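Local coordinates for RNase III inhibitor (Mycobacterium tuberculosis, PDB 5M3I), which is a small protein of the macro domain family, built as a mixed beta sheet packed between helices, at residues L109-V123 with A145-Y157. Sequence-based numbering, arbitrary orientation.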
ATOM      1  N   LEU A 109      -0.461  -3.788  -8.148  1.00 49.58           N
ATOM      2  CA  LEU A 109       0.397  -2.694  -7.734  1.00 50.46           C
ATOM      3  C   LEU A 109       1.401  -2.353  -8.855  1.00 54.04           C
ATOM      4  O   LEU A 109       1.622  -1.174  -9.113  1.00 51.20           O
ATOM      5  CB  LEU A 109       1.180  -3.023  -6.466  1.00 48.77           C
ATOM      6  CG  LEU A 109       2.150  -1.923  -5.992  1.00 49.77           C
ATOM      7  CD1 LEU A 109       1.433  -0.621  -5.657  1.00 48.93           C
ATOM      8  CD2 LEU A 109       2.925  -2.412  -4.768  1.00 49.19           C
ATOM      9  N   ILE A 110       2.002  -3.373  -9.473  1.00 53.32           N
ATOM     10  CA  ILE A 110       2.939  -3.157 -10.548  1.00 56.16           C
ATOM     11  C   ILE A 110       2.230  -2.484 -11.722  1.00 58.91           C
ATOM     12  O   ILE A 110       2.744  -1.542 -12.311  1.00 59.90           O
ATOM     13  CB  ILE A 110       3.507  -4.494 -11.038  1.00 59.54           C
ATOM     14  CG1 ILE A 110       4.478  -5.065 -10.001  1.00 59.95           C
ATOM     15  CG2 ILE A 110       4.180  -4.356 -12.388  1.00 61.17           C
ATOM     16  CD1 ILE A 110       4.807  -6.522 -10.268  1.00 61.22           C
ATOM     17  N   ARG A 111       1.071  -2.999 -12.069  1.00 60.40           N
ATOM     18  CA  ARG A 111       0.299  -2.457 -13.167  1.00 62.75           C
ATOM     19  C   ARG A 111      -0.016  -0.974 -12.927  1.00 60.12           C
ATOM     20  O   ARG A 111       0.104  -0.174 -13.797  1.00 62.91           O
ATOM     21  CB  ARG A 111      -1.002  -3.244 -13.339  1.00 66.28           C
ATOM     22  CG  ARG A 111      -1.817  -2.811 -14.556  1.00 74.44           C
ATOM     23  CD  ARG A 111      -3.203  -3.446 -14.604  1.00 81.28           C
ATOM     24  NE  ARG A 111      -4.048  -2.978 -13.498  1.00 86.21           N
ATOM     25  CZ  ARG A 111      -4.595  -1.759 -13.378  1.00 89.04           C
ATOM     26  NH1 ARG A 111      -4.418  -0.829 -14.304  1.00 91.59           N
ATOM     27  NH2 ARG A 111      -5.333  -1.472 -12.311  1.00 88.31           N
ATOM     28  N   VAL A 112      -0.386  -0.620 -11.715  1.00 59.02           N
ATOM     29  CA  VAL A 112      -0.766   0.744 -11.417  1.00 59.25           C
ATOM     30  C   VAL A 112       0.441   1.703 -11.488  1.00 55.71           C
ATOM     31  O   VAL A 112       0.307   2.866 -11.894  1.00 55.16           O
ATOM     32  CB  VAL A 112      -1.486   0.775 -10.048  1.00 60.18           C
ATOM     33  CG1 VAL A 112      -1.535   2.157  -9.431  1.00 62.50           C
ATOM     34  CG2 VAL A 112      -2.886   0.200 -10.204  1.00 63.55           C
ATOM     35  N   ILE A 113       1.591   1.246 -10.999  1.00 52.81           N
ATOM     36  CA  ILE A 113       2.792   2.060 -11.018  1.00 53.47           C
ATOM     37  C   ILE A 113       3.173   2.356 -12.463  1.00 54.77           C
ATOM     38  O   ILE A 113       3.632   3.451 -12.748  1.00 56.33           O
ATOM     39  CB  ILE A 113       3.940   1.401 -10.200  1.00 51.75           C
ATOM     40  CG1 ILE A 113       3.660   1.570  -8.696  1.00 50.09           C
ATOM     41  CG2 ILE A 113       5.293   2.011 -10.537  1.00 50.83           C
ATOM     42  CD1 ILE A 113       4.389   0.612  -7.801  1.00 49.59           C
ATOM     43  N   ARG A 114       3.041   1.362 -13.334  1.00 56.87           N
ATOM     44  CA  ARG A 114       3.346   1.530 -14.772  1.00 60.62           C
ATOM     45  C   ARG A 114       2.383   2.498 -15.414  1.00 65.43           C
ATOM     46  O   ARG A 114       2.794   3.482 -16.018  1.00 63.78           O
ATOM     47  CB  ARG A 114       3.257   0.228 -15.498  1.00 60.99           C
ATOM     48  CG  ARG A 114       4.491  -0.621 -15.323  1.00 63.10           C
ATOM     49  CD  ARG A 114       4.300  -2.010 -15.919  1.00 66.20           C
ATOM     50  NE  ARG A 114       5.520  -2.788 -15.727  1.00 66.55           N
ATOM     51  CZ  ARG A 114       5.592  -4.119 -15.726  1.00 67.76           C
ATOM     52  NH1 ARG A 114       4.494  -4.889 -15.875  1.00 67.90           N
ATOM     53  NH2 ARG A 114       6.783  -4.692 -15.540  1.00 66.04           N
ATOM     54  N   GLU A 115       1.099   2.213 -15.232  1.00 67.93           N
ATOM     55  CA  GLU A 115       0.051   3.039 -15.802  1.00 72.05           C
ATOM     56  C   GLU A 115       0.084   4.495 -15.389  1.00 68.74           C
ATOM     57  O   GLU A 115      -0.122   5.356 -16.226  1.00 70.01           O
ATOM     58  CB  GLU A 115      -1.334   2.427 -15.591  1.00 76.62           C
ATOM     59  CG  GLU A 115      -1.503   1.305 -16.595  1.00 84.81           C
ATOM     60  CD  GLU A 115      -2.813   0.592 -16.480  1.00 89.93           C
ATOM     61  OE1 GLU A 115      -3.654   1.011 -15.641  1.00 93.63           O
ATOM     62  OE2 GLU A 115      -3.008  -0.408 -17.214  1.00 93.13           O
ATOM     63  N   LEU A 116       0.418   4.776 -14.145  1.00 63.98           N
ATOM     64  CA  LEU A 116       0.512   6.161 -13.675  1.00 63.05           C
ATOM     65  C   LEU A 116       1.922   6.768 -13.784  1.00 60.79           C
ATOM     66  O   LEU A 116       2.141   7.936 -13.421  1.00 58.88           O
ATOM     67  CB  LEU A 116       0.006   6.239 -12.255  1.00 62.62           C
ATOM     68  CG  LEU A 116      -1.469   5.870 -12.109  1.00 64.36           C
ATOM     69  CD1 LEU A 116      -1.861   5.868 -10.650  1.00 62.58           C
ATOM     70  CD2 LEU A 116      -2.353   6.847 -12.874  1.00 67.97           C
ATOM     71  N   ASN A 117       2.862   6.001 -14.333  1.00 60.34           N
ATOM     72  CA  ASN A 117       4.236   6.441 -14.452  1.00 64.37           C
ATOM     73  C   ASN A 117       4.845   6.936 -13.143  1.00 63.53           C
ATOM     74  O   ASN A 117       5.578   7.941 -13.100  1.00 62.83           O
ATOM     75  CB  ASN A 117       4.332   7.534 -15.583  1.00 71.53           C
ATOM     76  CG  ASN A 117       5.572   7.349 -16.441  1.00 75.73           C
ATOM     77  OD1 ASN A 117       6.155   6.261 -16.518  1.00 75.91           O
ATOM     78  ND2 ASN A 117       5.982   8.418 -17.093  1.00 81.80           N
ATOM     79  N   ILE A 118       4.578   6.197 -12.062  1.00 60.67           N
ATOM     80  CA  ILE A 118       5.098   6.553 -10.753  1.00 57.25           C
ATOM     81  C   ILE A 118       6.607   6.248 -10.746  1.00 55.67           C
ATOM     82  O   ILE A 118       7.028   5.178 -11.163  1.00 57.96           O
ATOM     83  CB  ILE A 118       4.294   5.830  -9.653  1.00 57.18           C
ATOM     84  CG1 ILE A 118       2.913   6.483  -9.551  1.00 59.06           C
ATOM     85  CG2 ILE A 118       5.008   5.876  -8.304  1.00 55.82           C
ATOM     86  CD1 ILE A 118       1.877   5.617  -8.858  1.00 57.23           C
ATOM     87  N   ALA A 119       7.410   7.235 -10.362  1.00 55.47           N
ATOM     88  CA  ALA A 119       8.891   7.114 -10.287  1.00 54.58           C
ATOM     89  C   ALA A 119       9.395   6.521  -8.947  1.00 56.13           C
ATOM     90  O   ALA A 119      10.496   6.002  -8.884  1.00 58.28           O
ATOM     91  CB  ALA A 119       9.507   8.482 -10.452  1.00 53.87           C
ATOM     92  N   SER A 120       8.594   6.645  -7.890  1.00 52.83           N
ATOM     93  CA  SER A 120       9.030   6.234  -6.595  1.00 53.66           C
ATOM     94  C   SER A 120       7.823   5.889  -5.723  1.00 51.36           C
ATOM     95  O   SER A 120       6.800   6.570  -5.788  1.00 54.16           O
ATOM     96  CB  SER A 120       9.918   7.326  -5.945  1.00 51.10           C
ATOM     97  OG  SER A 120       9.149   8.415  -5.503  1.00 51.92           O
ATOM     98  N   VAL A 121       8.003   4.872  -4.883  1.00 48.93           N
ATOM     99  CA  VAL A 121       6.958   4.430  -3.972  1.00 48.45           C
ATOM    100  C   VAL A 121       7.538   3.925  -2.631  1.00 45.08           C
ATOM    101  O   VAL A 121       8.639   3.379  -2.586  1.00 45.19           O
ATOM    102  CB  VAL A 121       6.101   3.389  -4.680  1.00 47.79           C
ATOM    103  CG1 VAL A 121       6.926   2.213  -5.029  1.00 49.18           C
ATOM    104  CG2 VAL A 121       4.945   2.967  -3.811  1.00 49.28           C
ATOM    105  N   ALA A 122       6.801   4.167  -1.555  1.00 43.66           N
ATOM    106  CA  ALA A 122       7.151   3.678  -0.209  1.00 43.93           C
ATOM    107  C   ALA A 122       6.142   2.633   0.138  1.00 45.05           C
ATOM    108  O   ALA A 122       4.915   2.873   0.018  1.00 43.50           O
ATOM    109  CB  ALA A 122       7.127   4.794   0.819  1.00 44.46           C
ATOM    110  N   VAL A 123       6.634   1.503   0.631  1.00 43.36           N
ATOM    111  CA  VAL A 123       5.797   0.337   0.897  1.00 45.66           C
ATOM    112  C   VAL A 123       5.971  -0.148   2.357  1.00 45.79           C
ATOM    113  O   VAL A 123       7.101  -0.293   2.806  1.00 48.66           O
ATOM    114  CB  VAL A 123       6.194  -0.796  -0.052  1.00 48.39           C
ATOM    115  CG1 VAL A 123       5.226  -1.917   0.082  1.00 50.17           C
ATOM    116  CG2 VAL A 123       6.218  -0.293  -1.504  1.00 51.47           C
ATOM    117  N   ALA A 145       8.651  -8.338  -6.838  1.00 53.57           N
ATOM    118  CA  ALA A 145       7.749  -7.510  -7.619  1.00 56.33           C
ATOM    119  C   ALA A 145       8.453  -6.253  -8.179  1.00 56.46           C
ATOM    120  O   ALA A 145       8.293  -5.923  -9.345  1.00 53.81           O
ATOM    121  CB  ALA A 145       6.528  -7.134  -6.799  1.00 54.55           C
ATOM    122  N   PHE A 146       9.257  -5.600  -7.343  1.00 58.91           N
ATOM    123  CA  PHE A 146       9.945  -4.357  -7.740  1.00 56.90           C
ATOM    124  C   PHE A 146      11.139  -4.566  -8.643  1.00 60.63           C
ATOM    125  O   PHE A 146      11.524  -3.639  -9.344  1.00 63.41           O
ATOM    126  CB  PHE A 146      10.327  -3.488  -6.511  1.00 56.44           C
ATOM    127  CG  PHE A 146       9.163  -2.745  -5.966  1.00 51.95           C
ATOM    128  CD1 PHE A 146       8.667  -1.668  -6.655  1.00 52.20           C
ATOM    129  CD2 PHE A 146       8.489  -3.201  -4.865  1.00 53.33           C
ATOM    130  CE1 PHE A 146       7.547  -0.995  -6.216  1.00 52.25           C
ATOM    131  CE2 PHE A 146       7.343  -2.575  -4.428  1.00 52.69           C
ATOM    132  CZ  PHE A 146       6.862  -1.465  -5.109  1.00 54.89           C
ATOM    133  N   GLN A 147      11.693  -5.770  -8.686  1.00 60.98           N
ATOM    134  CA  GLN A 147      12.638  -6.073  -9.731  1.00 64.19           C
ATOM    135  C   GLN A 147      12.027  -6.041 -11.151  1.00 67.21           C
ATOM    136  O   GLN A 147      12.777  -5.936 -12.121  1.00 64.12           O
ATOM    137  CB  GLN A 147      13.292  -7.408  -9.463  1.00 66.28           C
ATOM    138  CG  GLN A 147      14.275  -7.255  -8.327  1.00 69.11           C
ATOM    139  CD  GLN A 147      14.848  -8.560  -7.901  1.00 70.43           C
ATOM    140  OE1 GLN A 147      14.284  -9.589  -8.159  1.00 70.79           O
ATOM    141  NE2 GLN A 147      15.974  -8.518  -7.227  1.00 76.92           N
ATOM    142  N   GLN A 148      10.699  -6.138 -11.273  1.00 63.85           N
ATOM    143  CA  GLN A 148      10.043  -5.915 -12.553  1.00 68.67           C
ATOM    144  C   GLN A 148       9.848  -4.433 -12.887  1.00 66.58           C
ATOM    145  O   GLN A 148       9.394  -4.115 -13.971  1.00 65.52           O
ATOM    146  CB  GLN A 148       8.684  -6.601 -12.604  1.00 72.10           C
ATOM    147  CG  GLN A 148       8.665  -8.087 -12.257  1.00 76.54           C
ATOM    148  CD  GLN A 148       7.356  -8.741 -12.599  1.00 82.63           C
ATOM    149  OE1 GLN A 148       6.890  -8.709 -13.761  1.00 90.22           O
ATOM    150  NE2 GLN A 148       6.781  -9.404 -11.616  1.00 83.17           N
ATOM    151  N   LEU A 149      10.243  -3.531 -11.988  1.00 64.02           N
ATOM    152  CA  LEU A 149      10.161  -2.106 -12.247  1.00 62.27           C
ATOM    153  C   LEU A 149      11.537  -1.489 -12.048  1.00 63.49           C
ATOM    154  O   LEU A 149      11.739  -0.717 -11.116  1.00 60.23           O
ATOM    155  CB  LEU A 149       9.162  -1.485 -11.310  1.00 58.41           C
ATOM    156  CG  LEU A 149       7.726  -2.011 -11.418  1.00 58.95           C
ATOM    157  CD1 LEU A 149       6.957  -1.566 -10.215  1.00 54.91           C
ATOM    158  CD2 LEU A 149       7.074  -1.521 -12.690  1.00 59.61           C
ATOM    159  N   PRO A 150      12.487  -1.818 -12.945  1.00 66.39           N
ATOM    160  CA  PRO A 150      13.884  -1.399 -12.758  1.00 66.49           C
ATOM    161  C   PRO A 150      14.129   0.113 -12.763  1.00 67.28           C
ATOM    162  O   PRO A 150      15.175   0.529 -12.275  1.00 69.47           O
ATOM    163  CB  PRO A 150      14.614  -2.045 -13.938  1.00 68.27           C
ATOM    164  CG  PRO A 150      13.564  -2.244 -14.985  1.00 68.68           C
ATOM    165  CD  PRO A 150      12.289  -2.529 -14.226  1.00 67.69           C
ATOM    166  N   ASP A 151      13.193   0.929 -13.246  1.00 67.13           N
ATOM    167  CA  ASP A 151      13.334   2.403 -13.157  1.00 69.57           C
ATOM    168  C   ASP A 151      12.541   3.073 -12.013  1.00 65.31           C
ATOM    169  O   ASP A 151      12.424   4.311 -11.974  1.00 61.84           O
ATOM    170  CB  ASP A 151      12.941   3.038 -14.494  1.00 77.10           C
ATOM    171  CG  ASP A 151      13.820   2.560 -15.642  1.00 89.63           C
ATOM    172  OD1 ASP A 151      15.087   2.558 -15.509  1.00 95.20           O
ATOM    173  OD2 ASP A 151      13.241   2.183 -16.691  1.00 95.06           O
ATOM    174  N   VAL A 152      11.988   2.280 -11.093  1.00 59.67           N
ATOM    175  CA  VAL A 152      11.216   2.829  -9.983  1.00 58.84           C
ATOM    176  C   VAL A 152      12.075   2.713  -8.708  1.00 58.49           C
ATOM    177  O   VAL A 152      12.742   1.710  -8.499  1.00 58.47           O
ATOM    178  CB  VAL A 152       9.885   2.063  -9.835  1.00 56.64           C
ATOM    179  CG1 VAL A 152       9.093   2.544  -8.647  1.00 55.46           C
ATOM    180  CG2 VAL A 152       9.050   2.240 -11.095  1.00 59.32           C
ATOM    181  N   ASP A 153      12.096   3.755  -7.896  1.00 55.78           N
ATOM    182  CA  ASP A 153      12.712   3.661  -6.555  1.00 54.10           C
ATOM    183  C   ASP A 153      11.680   3.144  -5.630  1.00 51.25           C
ATOM    184  O   ASP A 153      10.554   3.705  -5.555  1.00 51.29           O
ATOM    185  CB  ASP A 153      13.184   5.037  -6.056  1.00 57.91           C
ATOM    186  CG  ASP A 153      14.387   5.550  -6.819  1.00 60.61           C
ATOM    187  OD1 ASP A 153      15.333   4.777  -7.097  1.00 65.32           O
ATOM    188  OD2 ASP A 153      14.395   6.751  -7.128  1.00 70.40           O
ATOM    189  N   ALA A 154      12.004   2.074  -4.932  1.00 47.15           N
ATOM    190  CA  ALA A 154      11.067   1.517  -3.973  1.00 50.55           C
ATOM    191  C   ALA A 154      11.744   1.598  -2.625  1.00 49.52           C
ATOM    192  O   ALA A 154      12.840   1.080  -2.470  1.00 52.68           O
ATOM    193  CB  ALA A 154      10.734   0.077  -4.342  1.00 49.73           C
ATOM    194  N   VAL A 155      11.087   2.226  -1.675  1.00 46.52           N
ATOM    195  CA  VAL A 155      11.529   2.210  -0.287  1.00 47.25           C
ATOM    196  C   VAL A 155      10.609   1.249   0.492  1.00 46.69           C
ATOM    197  O   VAL A 155       9.398   1.501   0.623  1.00 45.87           O
ATOM    198  CB  VAL A 155      11.509   3.606   0.365  1.00 46.90           C
ATOM    199  CG1 VAL A 155      12.249   3.575   1.711  1.00 48.46           C
ATOM    200  CG2 VAL A 155      12.187   4.635  -0.533  1.00 47.44           C
ATOM    201  N   ILE A 156      11.201   0.172   1.002  1.00 44.51           N
ATOM    202  CA  ILE A 156      10.489  -0.832   1.758  1.00 46.42           C
ATOM    203  C   ILE A 156      10.780  -0.702   3.262  1.00 46.89           C
ATOM    204  O   ILE A 156      11.941  -0.755   3.672  1.00 52.00           O
ATOM    205  CB  ILE A 156      10.885  -2.205   1.251  1.00 48.29           C
ATOM    206  CG1 ILE A 156      10.501  -2.301  -0.235  1.00 49.81           C
ATOM    207  CG2 ILE A 156      10.166  -3.265   2.059  1.00 48.78           C
ATOM    208  CD1 ILE A 156      10.791  -3.637  -0.832  1.00 53.74           C
ATOM    209  N   TYR A 157       9.725  -0.501   4.024  1.00 46.41           N
ATOM    210  CA  TYR A 157       9.762  -0.284   5.489  1.00 52.22           C
ATOM    211  C   TYR A 157       9.553  -1.599   6.244  1.00 54.10           C
ATOM    212  O   TYR A 157       8.536  -2.237   6.071  1.00 53.74           O
ATOM    213  CB  TYR A 157       8.700   0.712   5.930  1.00 49.21           C
ATOM    214  CG  TYR A 157       9.096   2.118   5.545  1.00 51.61           C
ATOM    215  CD1 TYR A 157       9.018   2.555   4.191  1.00 48.37           C
ATOM    216  CD2 TYR A 157       9.539   3.033   6.509  1.00 52.42           C
ATOM    217  CE1 TYR A 157       9.386   3.812   3.825  1.00 48.75           C
ATOM    218  CE2 TYR A 157       9.859   4.320   6.147  1.00 51.88           C
ATOM    219  CZ  TYR A 157       9.791   4.704   4.806  1.00 52.31           C
ATOM    220  OH  TYR A 157      10.163   5.996   4.427  1.00 55.32           O
TER
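Phe-146 packs its ring against Val-121 and Val-123, which meet it obliquely, while the methyl of Ala-154 covers one face near the rim: CE1 comes within 3.5 Å of Val-121 CG1, and CZ lies 3.8 Å from Val-123 CG2. Val-121 holds CG1 between its backbone N and carbonyl carbon (chi1 62°), the position from which this methyl meets the ring. From helix 99-115, Ile-113 crosses the phenylalanine at about a right angle: its terminal CD1 reaches the ring, while the branch methyl CG2 packs 3.8 Å from Val-152 CG2; both methyls also lie near Leu-149 CD1. Leu-149 turns its other methyl, CD2, toward the chain of Arg-114, 3.6 Å from NE. Arg-114 NH2 donates to Gln-148 O at 3.1 Å, but the N-H...O angle of 136° and a donor standing above the carbonyl plane make this a bent bond. Strands 120-123 and 153-156 run parallel, 14° apart, joined by five backbone hydrogen bonds from Asp-153 N to Ala-119 O through to Tyr-157 N to Val-123 O. They form the right-handed beta-alpha-beta unit with helix 135-147, which packs beside helix 99-115 on the sheet face carrying Val-121 and Val-123; strand 26-31 flanks 120-123, and strand 12-14 flanks 153-156.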